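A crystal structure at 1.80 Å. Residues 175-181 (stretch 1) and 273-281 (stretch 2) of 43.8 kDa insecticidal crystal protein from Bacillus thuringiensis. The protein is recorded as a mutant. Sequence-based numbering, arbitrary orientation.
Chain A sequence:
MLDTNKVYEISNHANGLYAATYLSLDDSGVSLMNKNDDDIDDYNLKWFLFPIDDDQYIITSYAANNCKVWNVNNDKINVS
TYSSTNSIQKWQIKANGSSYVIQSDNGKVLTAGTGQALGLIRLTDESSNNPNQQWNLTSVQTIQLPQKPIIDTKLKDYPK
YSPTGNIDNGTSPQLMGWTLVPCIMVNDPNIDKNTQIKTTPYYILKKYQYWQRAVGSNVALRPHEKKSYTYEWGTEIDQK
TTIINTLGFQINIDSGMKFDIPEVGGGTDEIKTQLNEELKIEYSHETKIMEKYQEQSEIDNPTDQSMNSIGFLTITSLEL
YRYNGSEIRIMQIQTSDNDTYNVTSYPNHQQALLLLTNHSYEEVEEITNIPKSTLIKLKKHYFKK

Stretch 1, residues 175-181: LMGWTLV
Stretch 2 (273-281) TQLNEELKI

Which direct polar bonds tie the strand to the helix? Both come from the amide of Gln274. The CA-to-CB bond of Gln274 points toward the strand, and its extended side chain (chi1 t, chi2 t, chi3 -23°) carries NE2 to it. Gln274 NE2 donates to Thr179 OG1 at 2.8 Å, nearly straight at 172°, and to Leu180 O at 2.9 Å, more bent at 140°. A primary amide suits this place because its two hydrogens can serve two acceptors on successive residues. Thr179, with chi1 t, points its CA-to-CB bond toward the helix. Thr179 OG1 lies only 2.3 Å from Glu278 OE1, too short to be real bonding geometry, so the exact place of the hydroxyl is less sure.

How does water extend this link? Three waters join the stretches, each bonded to both. One accepts from Leu180 N (2.8 Å) and donates to Glu278 OE1 (3.0 Å), the carboxylate being carried on an m, t side chain. Another accepts from Trp178 N (3.2 Å) and donates to Glu278 O (2.7 Å), while a third donates to Met176 O (2.5 Å) and accepts a weak bond from Lys280 NZ (3.0 Å).

What backbone arrangement brings these groups together? Residues 175-181 are part of an extended strand, with Met176 departing to phi/psi -105/-13. The helix, already under way at Thr273, runs at 145° to it, nearer antiparallel than parallel, with axes 7.2 Å apart at closest. Bonds from Glu277 N to Thr273 O (2.9 Å), Glu278 N to Gln274 O (2.8 Å) and Leu279 N to Leu275 O (3.0 Å) keep the helix regular; Lys280 then leaves helical geometry at phi/psi 56/52. The register is set by Gly177 CA and Leu279 CA, 4.2 Å apart. Glycine fits here because a CB would point at the helix, 2.8 Å from both Leu279 CA and Glu278 O; without one, Gly177 CA sits 3.4 Å from Glu278 O.

What fills the space around these polar contacts? Buried Leu279 and Leu275, both m, t, start sideways but bring their apolar ends nearer the strand. Leu279 CD2 lies 3.5 Å from Gly177 C and 3.8 Å from Thr179 CG2, which also meets Leu275 CD2 at 3.9 Å. Threonine therefore offers methyl and hydroxyl together. At one end, exposed Lys280 (m, t, t, chi4 -134°) lays its aliphatic chain beside buried Met176 (m, m, m), Lys280 CD resting 3.5 Å from Met176 O, while the CA-to-CB bond of Trp178 (chi1 t, chi2 107°) points away from the helix. Together the stretches bury 377 Å².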

# COMPACT_ATOMS: atom_id res chain seq x y z
N LEU A 175 -12.61 -3.44 6.83
CA LEU A 175 -11.56 -2.56 6.32
C LEU A 175 -10.63 -2.23 7.46
O LEU A 175 -11.02 -1.51 8.37
CB LEU A 175 -12.18 -1.27 5.81
CG LEU A 175 -11.17 -0.26 5.25
CD1 LEU A 175 -10.49 -0.79 3.99
CD2 LEU A 175 -11.91 1.05 5.00
N MET A 176 -9.37 -2.69 7.37
CA MET A 176 -8.40 -2.54 8.43
C MET A 176 -7.38 -1.48 8.12
O MET A 176 -6.62 -1.11 9.01
CB MET A 176 -7.68 -3.87 8.69
CG MET A 176 -8.61 -5.03 8.97
SD MET A 176 -9.53 -4.80 10.53
CE MET A 176 -8.16 -5.23 11.68
N GLY A 177 -7.33 -1.02 6.87
CA GLY A 177 -6.36 0.01 6.48
C GLY A 177 -6.75 0.63 5.14
O GLY A 177 -7.35 -0.05 4.31
N TRP A 178 -6.39 1.90 4.93
CA TRP A 178 -6.79 2.63 3.73
C TRP A 178 -5.76 3.73 3.57
O TRP A 178 -5.38 4.39 4.54
CB TRP A 178 -8.18 3.22 3.99
CG TRP A 178 -8.92 3.97 2.95
CD1 TRP A 178 -10.01 3.54 2.25
CD2 TRP A 178 -8.74 5.36 2.58
NE1 TRP A 178 -10.49 4.54 1.44
CE2 TRP A 178 -9.73 5.66 1.61
CE3 TRP A 178 -7.82 6.35 2.94
CZ2 TRP A 178 -9.85 6.92 1.03
CZ3 TRP A 178 -7.93 7.62 2.36
CH2 TRP A 178 -8.93 7.89 1.41
N THR A 179 -5.28 3.93 2.36
CA THR A 179 -4.25 4.95 2.17
C THR A 179 -4.24 5.41 0.72
O THR A 179 -4.71 4.70 -0.14
CB THR A 179 -2.88 4.42 2.64
OG1 THR A 179 -1.91 5.48 2.71
CG2 THR A 179 -2.31 3.40 1.66
N LEU A 180 -3.76 6.62 0.48
CA LEU A 180 -3.78 7.19 -0.87
C LEU A 180 -2.42 7.04 -1.53
O LEU A 180 -1.37 7.38 -0.92
CB LEU A 180 -4.11 8.67 -0.78
CG LEU A 180 -5.54 8.95 -0.33
CD1 LEU A 180 -5.82 10.45 -0.31
CD2 LEU A 180 -6.50 8.26 -1.26
N VAL A 181 -2.41 6.53 -2.75
CA VAL A 181 -1.15 6.29 -3.44
C VAL A 181 -1.01 7.16 -4.66
O VAL A 181 -1.85 7.14 -5.53
CB VAL A 181 -1.02 4.79 -3.84
CG1 VAL A 181 0.29 4.51 -4.65
CG2 VAL A 181 -1.11 3.93 -2.59
N THR A 273 7.06 3.38 4.42
CA THR A 273 6.72 3.70 5.81
C THR A 273 5.24 4.00 5.91
O THR A 273 4.56 3.59 6.86
CB THR A 273 7.53 4.91 6.29
OG1 THR A 273 8.91 4.52 6.43
CG2 THR A 273 7.13 5.33 7.69
N GLN A 274 4.73 4.73 4.93
CA GLN A 274 3.31 5.08 4.87
C GLN A 274 2.48 3.81 4.74
O GLN A 274 1.44 3.65 5.39
CB GLN A 274 3.07 5.95 3.64
CG GLN A 274 1.56 6.20 3.36
CD GLN A 274 1.36 6.95 2.07
OE1 GLN A 274 2.27 7.65 1.60
NE2 GLN A 274 0.16 6.86 1.50
N LEU A 275 2.91 2.91 3.87
CA LEU A 275 2.20 1.66 3.72
C LEU A 275 2.21 0.85 5.02
O LEU A 275 1.21 0.29 5.41
CB LEU A 275 2.78 0.84 2.57
CG LEU A 275 2.67 1.47 1.18
CD1 LEU A 275 3.22 0.48 0.14
CD2 LEU A 275 1.22 1.84 0.85
N ASN A 276 3.36 0.76 5.66
CA ASN A 276 3.46 -0.03 6.87
C ASN A 276 2.50 0.53 7.91
O ASN A 276 1.71 -0.19 8.53
CB ASN A 276 4.92 0.05 7.37
CG ASN A 276 5.10 -0.46 8.79
OD1 ASN A 276 5.50 0.30 9.68
ND2 ASN A 276 4.88 -1.74 8.99
N GLU A 277 2.54 1.84 8.08
CA GLU A 277 1.74 2.47 9.10
C GLU A 277 0.23 2.53 8.81
O GLU A 277 -0.57 2.21 9.68
CB GLU A 277 2.31 3.86 9.41
CG GLU A 277 3.72 3.80 9.98
CD GLU A 277 4.18 5.12 10.57
OE1 GLU A 277 3.33 6.07 10.64
OE2 GLU A 277 5.36 5.19 10.97
N GLU A 278 -0.15 2.92 7.59
CA GLU A 278 -1.54 3.15 7.24
C GLU A 278 -2.27 1.87 6.83
O GLU A 278 -3.49 1.75 6.99
CB GLU A 278 -1.68 4.28 6.19
CG GLU A 278 -1.17 5.62 6.74
CD GLU A 278 -1.26 6.77 5.73
OE1 GLU A 278 -1.93 6.62 4.69
OE2 GLU A 278 -0.65 7.86 5.98
N LEU A 279 -1.54 0.88 6.34
CA LEU A 279 -2.18 -0.39 6.04
C LEU A 279 -1.94 -1.44 7.10
O LEU A 279 -2.58 -2.50 7.09
CB LEU A 279 -1.75 -0.90 4.68
CG LEU A 279 -2.12 0.03 3.53
CD1 LEU A 279 -1.69 -0.59 2.22
CD2 LEU A 279 -3.63 0.31 3.53
N LYS A 280 -1.04 -1.13 8.04
CA LYS A 280 -0.67 -2.07 9.11
C LYS A 280 -0.19 -3.39 8.57
O LYS A 280 -0.67 -4.47 8.99
CB LYS A 280 -1.82 -2.29 10.12
CG LYS A 280 -2.54 -1.00 10.48
CD LYS A 280 -3.87 -1.29 11.15
CE LYS A 280 -4.30 -0.15 12.07
NZ LYS A 280 -4.79 -0.70 13.40
N ILE A 281 0.77 -3.30 7.66
CA ILE A 281 1.38 -4.48 7.09
C ILE A 281 2.84 -4.45 7.49
O ILE A 281 3.51 -3.44 7.33
CB ILE A 281 1.28 -4.41 5.57
CG1 ILE A 281 -0.18 -4.59 5.12
CG2 ILE A 281 2.13 -5.47 4.93
CD1 ILE A 281 -0.36 -4.22 3.69
O HOH W 1 -6.98 -1.37 11.43
O HOH W 2 -5.60 3.24 7.70
O HOH W 3 -3.17 8.33 2.63